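Local atomic coordinates of galactitol 1-phosphate 5-dehydrogenase (Escherichia coli, PDB entry 4UEJ), a protein that oxidises galactitol 1-phosphate to D-tagatose 6-phosphate with NAD(+) as the electron acceptor, as a zinc-containing member of the alcohol dehydrogenase family. Residues E27-I32 and I65-S70; N6-I11 and H51-T56. All coordinates share one frame; numbering follows the deposited sequence.

Contact 1 of 2, residues E27-I32 and I65-S70; sequences EVRVKI and IDAVGS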
ATOM      1  N   GLU A  27     -29.911 -24.973   5.898  1.00 23.49           N
ATOM      2  CA  GLU A  27     -29.768 -24.759   4.461  1.00 22.81           C
ATOM      3  C   GLU A  27     -31.059 -24.281   3.806  1.00 23.30           C
ATOM      4  O   GLU A  27     -32.145 -24.435   4.358  1.00 24.48           O
ATOM      5  CB  GLU A  27     -29.295 -26.039   3.773  1.00 23.31           C
ATOM      6  CG  GLU A  27     -27.875 -26.399   4.096  1.00 22.81           C
ATOM      7  CD  GLU A  27     -27.439 -27.696   3.449  1.00 23.63           C
ATOM      8  OE1 GLU A  27     -28.305 -28.545   3.141  1.00 24.86           O
ATOM      9  OE2 GLU A  27     -26.224 -27.860   3.232  1.00 31.18           O
ATOM     10  N   VAL A  28     -30.921 -23.685   2.624  1.00 22.56           N
ATOM     11  CA  VAL A  28     -32.066 -23.352   1.783  1.00 23.17           C
ATOM     12  C   VAL A  28     -31.797 -23.822   0.363  1.00 30.02           C
ATOM     13  O   VAL A  28     -30.644 -24.034  -0.018  1.00 22.36           O
ATOM     14  CB  VAL A  28     -32.348 -21.834   1.750  1.00 22.53           C
ATOM     15  CG1 VAL A  28     -32.598 -21.299   3.148  1.00 25.64           C
ATOM     16  CG2 VAL A  28     -31.183 -21.102   1.104  1.00 21.19           C
ATOM     17  N   ARG A  29     -32.851 -23.980  -0.428  1.00 24.15           N
ATOM     18  CA  ARG A  29     -32.662 -24.238  -1.847  1.00 24.23           C
ATOM     19  C   ARG A  29     -33.157 -23.045  -2.637  1.00 27.56           C
ATOM     20  O   ARG A  29     -34.234 -22.514  -2.373  1.00 24.59           O
ATOM     21  CB  ARG A  29     -33.391 -25.509  -2.310  1.00 25.94           C
ATOM     22  CG  ARG A  29     -33.137 -25.823  -3.778  1.00 26.24           C
ATOM     23  CD  ARG A  29     -33.495 -27.257  -4.159  1.00 31.08           C
ATOM     24  NE  ARG A  29     -34.892 -27.573  -3.890  1.00 32.08           N
ATOM     25  CZ  ARG A  29     -35.292 -28.552  -3.090  1.00 35.29           C
ATOM     26  NH1 ARG A  29     -34.396 -29.318  -2.481  1.00 40.37           N
ATOM     27  NH2 ARG A  29     -36.588 -28.770  -2.902  1.00 39.30           N
ATOM     28  N   VAL A  30     -32.356 -22.629  -3.603  1.00 23.06           N
ATOM     29  CA  VAL A  30     -32.712 -21.488  -4.431  1.00 22.80           C
ATOM     30  C   VAL A  30     -32.990 -21.905  -5.869  1.00 23.67           C
ATOM     31  O   VAL A  30     -32.188 -22.586  -6.494  1.00 23.66           O
ATOM     32  CB  VAL A  30     -31.594 -20.429  -4.430  1.00 21.25           C
ATOM     33  CG1 VAL A  30     -32.011 -19.227  -5.252  1.00 21.15           C
ATOM     34  CG2 VAL A  30     -31.254 -20.017  -3.002  1.00 24.78           C
ATOM     35  N   LYS A  31     -34.129 -21.479  -6.399  1.00 24.63           N
ATOM     36  CA  LYS A  31     -34.377 -21.617  -7.819  1.00 25.46           C
ATOM     37  C   LYS A  31     -33.787 -20.391  -8.498  1.00 24.41           C
ATOM     38  O   LYS A  31     -34.238 -19.267  -8.270  1.00 24.88           O
ATOM     39  CB  LYS A  31     -35.870 -21.748  -8.105  1.00 27.21           C
ATOM     40  CG  LYS A  31     -36.192 -21.929  -9.564  1.00 28.34           C
ATOM     41  CD  LYS A  31     -37.699 -22.099  -9.761  1.00 34.39           C
ATOM     42  CE  LYS A  31     -38.105 -21.846 -11.203  1.00 43.99           C
ATOM     43  NZ  LYS A  31     -39.579 -22.007 -11.395  1.00 49.36           N
ATOM     44  N   ILE A  32     -32.754 -20.603  -9.305  1.00 23.99           N
ATOM     45  CA  ILE A  32     -31.956 -19.502  -9.828  1.00 22.94           C
ATOM     46  C   ILE A  32     -32.637 -18.792 -11.002  1.00 23.74           C
ATOM     47  O   ILE A  32     -33.087 -19.429 -11.962  1.00 25.05           O
ATOM     48  CB  ILE A  32     -30.559 -20.008 -10.230  1.00 22.44           C
ATOM     49  CG1 ILE A  32     -29.834 -20.503  -8.976  1.00 21.63           C
ATOM     50  CG2 ILE A  32     -29.754 -18.917 -10.903  1.00 21.67           C
ATOM     51  CD1 ILE A  32     -28.500 -21.142  -9.235  1.00 27.21           C
ATOM     52  N   ILE A  65     -36.360 -18.476  -3.124  1.00 25.01           N
ATOM     53  CA  ILE A  65     -36.295 -19.610  -2.217  1.00 25.35           C
ATOM     54  C   ILE A  65     -37.317 -20.662  -2.650  1.00 27.11           C
ATOM     55  O   ILE A  65     -38.514 -20.380  -2.766  1.00 28.57           O
ATOM     56  CB  ILE A  65     -36.557 -19.199  -0.757  1.00 25.57           C
ATOM     57  CG1 ILE A  65     -35.489 -18.213  -0.270  1.00 23.98           C
ATOM     58  CG2 ILE A  65     -36.611 -20.441   0.135  1.00 26.23           C
ATOM     59  CD1 ILE A  65     -34.078 -18.748  -0.323  1.00 22.58           C
ATOM     60  N   ASP A  66     -36.822 -21.867  -2.912  1.00 27.14           N
ATOM     61  CA  ASP A  66     -37.655 -22.980  -3.348  1.00 28.91           C
ATOM     62  C   ASP A  66     -38.088 -23.810  -2.151  1.00 29.92           C
ATOM     63  O   ASP A  66     -39.190 -24.365  -2.125  1.00 31.79           O
ATOM     64  CB  ASP A  66     -36.897 -23.853  -4.352  1.00 29.82           C
ATOM     65  CG  ASP A  66     -37.699 -25.052  -4.801  1.00 38.07           C
ATOM     66  OD1 ASP A  66     -38.680 -24.863  -5.551  1.00 43.00           O
ATOM     67  OD2 ASP A  66     -37.346 -26.182  -4.406  1.00 37.19           O
ATOM     68  N   ALA A  67     -37.203 -23.888  -1.162  1.00 28.81           N
ATOM     69  CA  ALA A  67     -37.446 -24.653   0.058  1.00 29.68           C
ATOM     70  C   ALA A  67     -36.451 -24.227   1.139  1.00 28.25           C
ATOM     71  O   ALA A  67     -35.385 -23.689   0.829  1.00 26.61           O
ATOM     72  CB  ALA A  67     -37.333 -26.143  -0.214  1.00 32.52           C
ATOM     73  N   VAL A  68     -36.801 -24.460   2.403  1.00 29.05           N
ATOM     74  CA  VAL A  68     -35.896 -24.131   3.502  1.00 27.99           C
ATOM     75  C   VAL A  68     -35.742 -25.288   4.486  1.00 28.85           C
ATOM     76  O   VAL A  68     -36.638 -26.110   4.640  1.00 30.57           O
ATOM     77  CB  VAL A  68     -36.365 -22.879   4.289  1.00 28.07           C
ATOM     78  CG1 VAL A  68     -36.426 -21.667   3.383  1.00 29.26           C
ATOM     79  CG2 VAL A  68     -37.713 -23.120   4.953  1.00 33.60           C
ATOM     80  N   GLY A  69     -34.589 -25.335   5.146  1.00 30.55           N
ATOM     81  CA  GLY A  69     -34.351 -26.296   6.200  1.00 28.59           C
ATOM     82  C   GLY A  69     -35.220 -25.985   7.402  1.00 29.85           C
ATOM     83  O   GLY A  69     -35.727 -24.873   7.549  1.00 32.46           O
ATOM     84  N   SER A  70     -35.370 -26.965   8.279  1.00 31.16           N
ATOM     85  CA  SER A  70     -36.279 -26.857   9.412  1.00 35.60           C
ATOM     86  C   SER A  70     -35.810 -25.830  10.446  1.00 32.64           C
ATOM     87  O   SER A  70     -36.586 -25.403  11.302  1.00 33.93           O
ATOM     88  CB  SER A  70     -36.446 -28.228  10.064  1.00 35.62           C
ATOM     89  OG  SER A  70     -35.183 -28.789  10.374  1.00 33.54           O
TER
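Arg-29 lays its guanidinium over the methyl group of Ala-67, with NH2 of Arg-29 3.8 Å from CB of Ala-67, while the edge of the same group takes hold of Asp-66. The grip is side-on and converges on one oxygen: NE of Arg-29 lies 2.9 Å from OD2 of Asp-66, on the anti lone pair, and NH2 meets that oxygen nearly along its C-O axis. OD2 sits close to the guanidinium plane, yet the carboxylate is turned 47° from it. A bend at chi3 (58°) brings the group round, and NH1 reaches on to the carbonyl of Pro-20. Beneath this salt bridge the strands run antiparallel with a break in register. O of Arg-29 accepts a bond of 2.7 Å from N of Asp-66 and a weak one from N of Ala-67, so two residues face one. On the other face, CD1 of Ile-65 lies against CG2 of both Val-28 and Val-30, and Val-28 CG1 meets Val-68 CG1 at 3.9 Å; Val-81 and Val-128 add to this apolar layer. The arrangement is a classic beta bulge, here joining strands 27-36 and 60-68 in the GroES-like domain of a zinc-containing alcohol dehydrogenase.

Contact 2 of 2, residues N6-I11 and H51-T56; sequences NDTDGI and HYYPIT
Backbone pairing between Asn-6 and Ile-55 forms the tight end of this contact. N of Asn-6 donates to O of Ile-55 over 2.9 Å, arriving nearly along the C=O axis, and N of Ile-55 returns a bond of 3.0 Å to O of Asn-6, in the plane of that carbonyl. The same oxygen of Asn-6 also receives a CA-H contact from Pro-54 and lies at the edge of the Tyr-53 ring, 3.5 Å from CD1 of Tyr-53, so three consecutive residues, Tyr-53 to Ile-55, gather round one carbonyl oxygen. Tyr-53 reaches across with CG anti to its carbonyl carbon (chi1 -62°) and places a ring face under CA of Thr-8, a CH-pi contact of 4.2 Å to the centroid. Its hydroxyl is fixed beyond the contact by O of Arg-44 and N of Ala-50, which anchors the far end of the ring.

Toward solvent the packing loosens. Pro-54, exposed and preceded by a cis peptide bond, runs alongside Asp-7; CB of Pro-54 lies 3.6 Å from OD2 of Asp-7, a van der Waals touch, and OD2 also makes a long, weak ion pair with Arg-13. The other carboxylate oxygen, OD1 of Asp-7, turns back to accept from N of Thr-8 at 2.7 Å. The Asn-6/Ile-55 pair is a single antiparallel bridge of the hydrogen-bonded type, by which the N-terminal hairpin of strands 2-7 and 11-16 docks on the loop between helix 41-46 and strand 60-68 in the catalytic domain.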
ATOM      1  N   ASN A   6     -17.834 -26.713 -16.610  1.00 33.02           N
ATOM      2  CA  ASN A   6     -16.564 -26.473 -17.280  1.00 34.19           C
ATOM      3  C   ASN A   6     -15.569 -27.568 -16.967  1.00 42.69           C
ATOM      4  O   ASN A   6     -15.432 -27.978 -15.812  1.00 35.10           O
ATOM      5  CB  ASN A   6     -15.984 -25.125 -16.865  1.00 41.80           C
ATOM      6  CG  ASN A   6     -16.963 -24.003 -17.047  1.00 47.37           C
ATOM      7  OD1 ASN A   6     -17.117 -23.473 -18.146  1.00 54.93           O
ATOM      8  ND2 ASN A   6     -17.643 -23.634 -15.972  1.00 48.76           N
ATOM      9  N   ASP A   7     -14.875 -28.047 -17.994  1.00 38.29           N
ATOM     10  CA  ASP A   7     -13.829 -29.033 -17.777  1.00 44.38           C
ATOM     11  C   ASP A   7     -12.477 -28.486 -18.209  1.00 42.32           C
ATOM     12  O   ASP A   7     -12.389 -27.386 -18.757  1.00 40.48           O
ATOM     13  CB  ASP A   7     -14.134 -30.331 -18.521  1.00 52.17           C
ATOM     14  CG  ASP A   7     -13.693 -31.552 -17.742  1.00 61.72           C
ATOM     15  OD1 ASP A   7     -12.471 -31.723 -17.541  1.00 66.02           O
ATOM     16  OD2 ASP A   7     -14.572 -32.325 -17.306  1.00 64.81           O
ATOM     17  N   THR A   8     -11.432 -29.262 -17.940  1.00 42.99           N
ATOM     18  CA  THR A   8     -10.059 -28.887 -18.264  1.00 48.22           C
ATOM     19  C   THR A   8      -9.927 -28.444 -19.720  1.00 47.24           C
ATOM     20  O   THR A   8     -10.593 -28.988 -20.601  1.00 50.23           O
ATOM     21  CB  THR A   8      -9.091 -30.062 -17.990  1.00 54.14           C
ATOM     22  OG1 THR A   8      -9.213 -30.473 -16.624  1.00 55.94           O
ATOM     23  CG2 THR A   8      -7.649 -29.665 -18.266  1.00 57.04           C
ATOM     24  N   ASP A   9      -9.094 -27.430 -19.945  1.00 45.77           N
ATOM     25  CA  ASP A   9      -8.743 -26.947 -21.281  1.00 49.13           C
ATOM     26  C   ASP A   9      -9.908 -26.298 -22.029  1.00 47.19           C
ATOM     27  O   ASP A   9     -10.000 -26.396 -23.253  1.00 48.41           O
ATOM     28  CB  ASP A   9      -8.164 -28.087 -22.123  1.00 51.29           C
ATOM     29  CG  ASP A   9      -6.840 -28.588 -21.586  1.00 57.01           C
ATOM     30  OD1 ASP A   9      -5.986 -27.748 -21.230  1.00 56.35           O
ATOM     31  OD2 ASP A   9      -6.657 -29.822 -21.517  1.00 60.02           O
ATOM     32  N   GLY A  10     -10.792 -25.641 -21.285  1.00 43.39           N
ATOM     33  CA  GLY A  10     -11.775 -24.757 -21.880  1.00 44.64           C
ATOM     34  C   GLY A  10     -12.992 -25.398 -22.518  1.00 42.77           C
ATOM     35  O   GLY A  10     -13.630 -24.788 -23.369  1.00 43.71           O
ATOM     36  N   ILE A  11     -13.329 -26.616 -22.114  1.00 43.47           N
ATOM     37  CA  ILE A  11     -14.530 -27.244 -22.649  1.00 44.16           C
ATOM     38  C   ILE A  11     -15.730 -26.878 -21.778  1.00 46.36           C
ATOM     39  O   ILE A  11     -15.701 -27.033 -20.554  1.00 39.83           O
ATOM     40  CB  ILE A  11     -14.386 -28.778 -22.758  1.00 46.68           C
ATOM     41  CG1 ILE A  11     -13.685 -29.156 -24.065  1.00 51.43           C
ATOM     42  CG2 ILE A  11     -15.743 -29.448 -22.745  1.00 47.10           C
ATOM     43  CD1 ILE A  11     -12.217 -28.804 -24.123  1.00 53.18           C
ATOM     44  N   HIS A  51     -10.112 -24.549  -9.077  1.00 28.95           N
ATOM     45  CA  HIS A  51      -9.567 -25.446  -8.059  1.00 29.67           C
ATOM     46  C   HIS A  51      -9.759 -26.924  -8.407  1.00 36.31           C
ATOM     47  O   HIS A  51      -9.018 -27.787  -7.932  1.00 32.95           O
ATOM     48  CB  HIS A  51     -10.203 -25.146  -6.703  1.00 27.79           C
ATOM     49  CG  HIS A  51      -9.745 -23.859  -6.098  1.00 32.03           C
ATOM     50  ND1 HIS A  51     -10.597 -22.799  -5.866  1.00 35.70           N
ATOM     51  CD2 HIS A  51      -8.522 -23.455  -5.683  1.00 32.54           C
ATOM     52  CE1 HIS A  51      -9.919 -21.803  -5.326  1.00 36.02           C
ATOM     53  NE2 HIS A  51      -8.658 -22.174  -5.206  1.00 32.65           N
ATOM     54  N   TYR A  52     -10.751 -27.215  -9.239  1.00 31.46           N
ATOM     55  CA  TYR A  52     -10.997 -28.588  -9.659  1.00 33.33           C
ATOM     56  C   TYR A  52     -11.829 -28.628 -10.936  1.00 36.58           C
ATOM     57  O   TYR A  52     -12.513 -27.658 -11.275  1.00 32.17           O
ATOM     58  CB  TYR A  52     -11.696 -29.379  -8.544  1.00 32.82           C
ATOM     59  CG  TYR A  52     -13.035 -28.808  -8.133  1.00 30.61           C
ATOM     60  CD1 TYR A  52     -13.126 -27.839  -7.141  1.00 28.62           C
ATOM     61  CD2 TYR A  52     -14.211 -29.234  -8.744  1.00 33.94           C
ATOM     62  CE1 TYR A  52     -14.358 -27.302  -6.771  1.00 26.87           C
ATOM     63  CE2 TYR A  52     -15.442 -28.708  -8.383  1.00 29.74           C
ATOM     64  CZ  TYR A  52     -15.512 -27.747  -7.395  1.00 32.69           C
ATOM     65  OH  TYR A  52     -16.742 -27.229  -7.042  1.00 30.26           O
ATOM     66  N   TYR A  53     -11.755 -29.758 -11.633  1.00 36.02           N
ATOM     67  CA  TYR A  53     -12.593 -30.030 -12.793  1.00 36.83           C
ATOM     68  C   TYR A  53     -13.133 -31.454 -12.690  1.00 42.32           C
ATOM     69  O   TYR A  53     -12.445 -32.343 -12.186  1.00 39.84           O
ATOM     70  CB  TYR A  53     -11.813 -29.844 -14.100  1.00 38.69           C
ATOM     71  CG  TYR A  53     -11.310 -28.437 -14.300  1.00 37.40           C
ATOM     72  CD1 TYR A  53     -12.141 -27.449 -14.813  1.00 35.86           C
ATOM     73  CD2 TYR A  53     -10.010 -28.090 -13.957  1.00 40.11           C
ATOM     74  CE1 TYR A  53     -11.688 -26.157 -14.993  1.00 34.82           C
ATOM     75  CE2 TYR A  53      -9.546 -26.799 -14.126  1.00 37.48           C
ATOM     76  CZ  TYR A  53     -10.388 -25.838 -14.649  1.00 36.07           C
ATOM     77  OH  TYR A  53      -9.933 -24.551 -14.818  1.00 34.47           O
ATOM     78  N   PRO A  54     -14.374 -31.674 -13.151  1.00 40.13           N
ATOM     79  CA  PRO A  54     -15.290 -30.660 -13.688  1.00 36.59           C
ATOM     80  C   PRO A  54     -15.843 -29.755 -12.596  1.00 34.98           C
ATOM     81  O   PRO A  54     -15.853 -30.145 -11.432  1.00 33.53           O
ATOM     82  CB  PRO A  54     -16.403 -31.496 -14.315  1.00 37.82           C
ATOM     83  CG  PRO A  54     -16.392 -32.769 -13.533  1.00 39.31           C
ATOM     84  CD  PRO A  54     -14.953 -33.026 -13.213  1.00 39.99           C
ATOM     85  N   ILE A  55     -16.285 -28.559 -12.965  1.00 32.26           N
ATOM     86  CA  ILE A  55     -16.768 -27.611 -11.976  1.00 29.82           C
ATOM     87  C   ILE A  55     -17.946 -26.838 -12.543  1.00 28.85           C
ATOM     88  O   ILE A  55     -18.025 -26.615 -13.749  1.00 30.34           O
ATOM     89  CB  ILE A  55     -15.645 -26.636 -11.537  1.00 28.87           C
ATOM     90  CG1 ILE A  55     -16.065 -25.807 -10.323  1.00 26.65           C
ATOM     91  CG2 ILE A  55     -15.220 -25.736 -12.691  1.00 30.39           C
ATOM     92  CD1 ILE A  55     -14.922 -24.969  -9.734  1.00 25.95           C
ATOM     93  N   THR A  56     -18.882 -26.465 -11.680  1.00 27.28           N
ATOM     94  CA  THR A  56     -19.943 -25.557 -12.084  1.00 26.30           C
ATOM     95  C   THR A  56     -19.696 -24.222 -11.401  1.00 26.08           C
ATOM     96  O   THR A  56     -19.660 -24.135 -10.171  1.00 25.07           O
ATOM     97  CB  THR A  56     -21.341 -26.106 -11.734  1.00 26.33           C
ATOM     98  OG1 THR A  56     -21.592 -27.284 -12.511  1.00 28.32           O
ATOM     99  CG2 THR A  56     -22.418 -25.072 -12.042  1.00 26.96           C
TER

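How the contacts relate
Both contacts belong to the catalytic part of the subunit, but their centres lie about 26 Å apart and their nearest atoms about 8 Å, without touching. Along the chain their segments alternate, in the order 6-11, 27-32, 51-56, 65-70. Contact 1 joins two strands within the main sheet, away from both zinc sites, whereas contact 2 holds a loop that leads into strand 60-68, the strand whose far end contact 1 pairs. Just before that strand, His-59 binds the zinc ion together with Cys-38. The side chain of Ile-55 is about 9 Å from that of His-59 and about 13 Å from a bound zinc ion and from a bound glycerol.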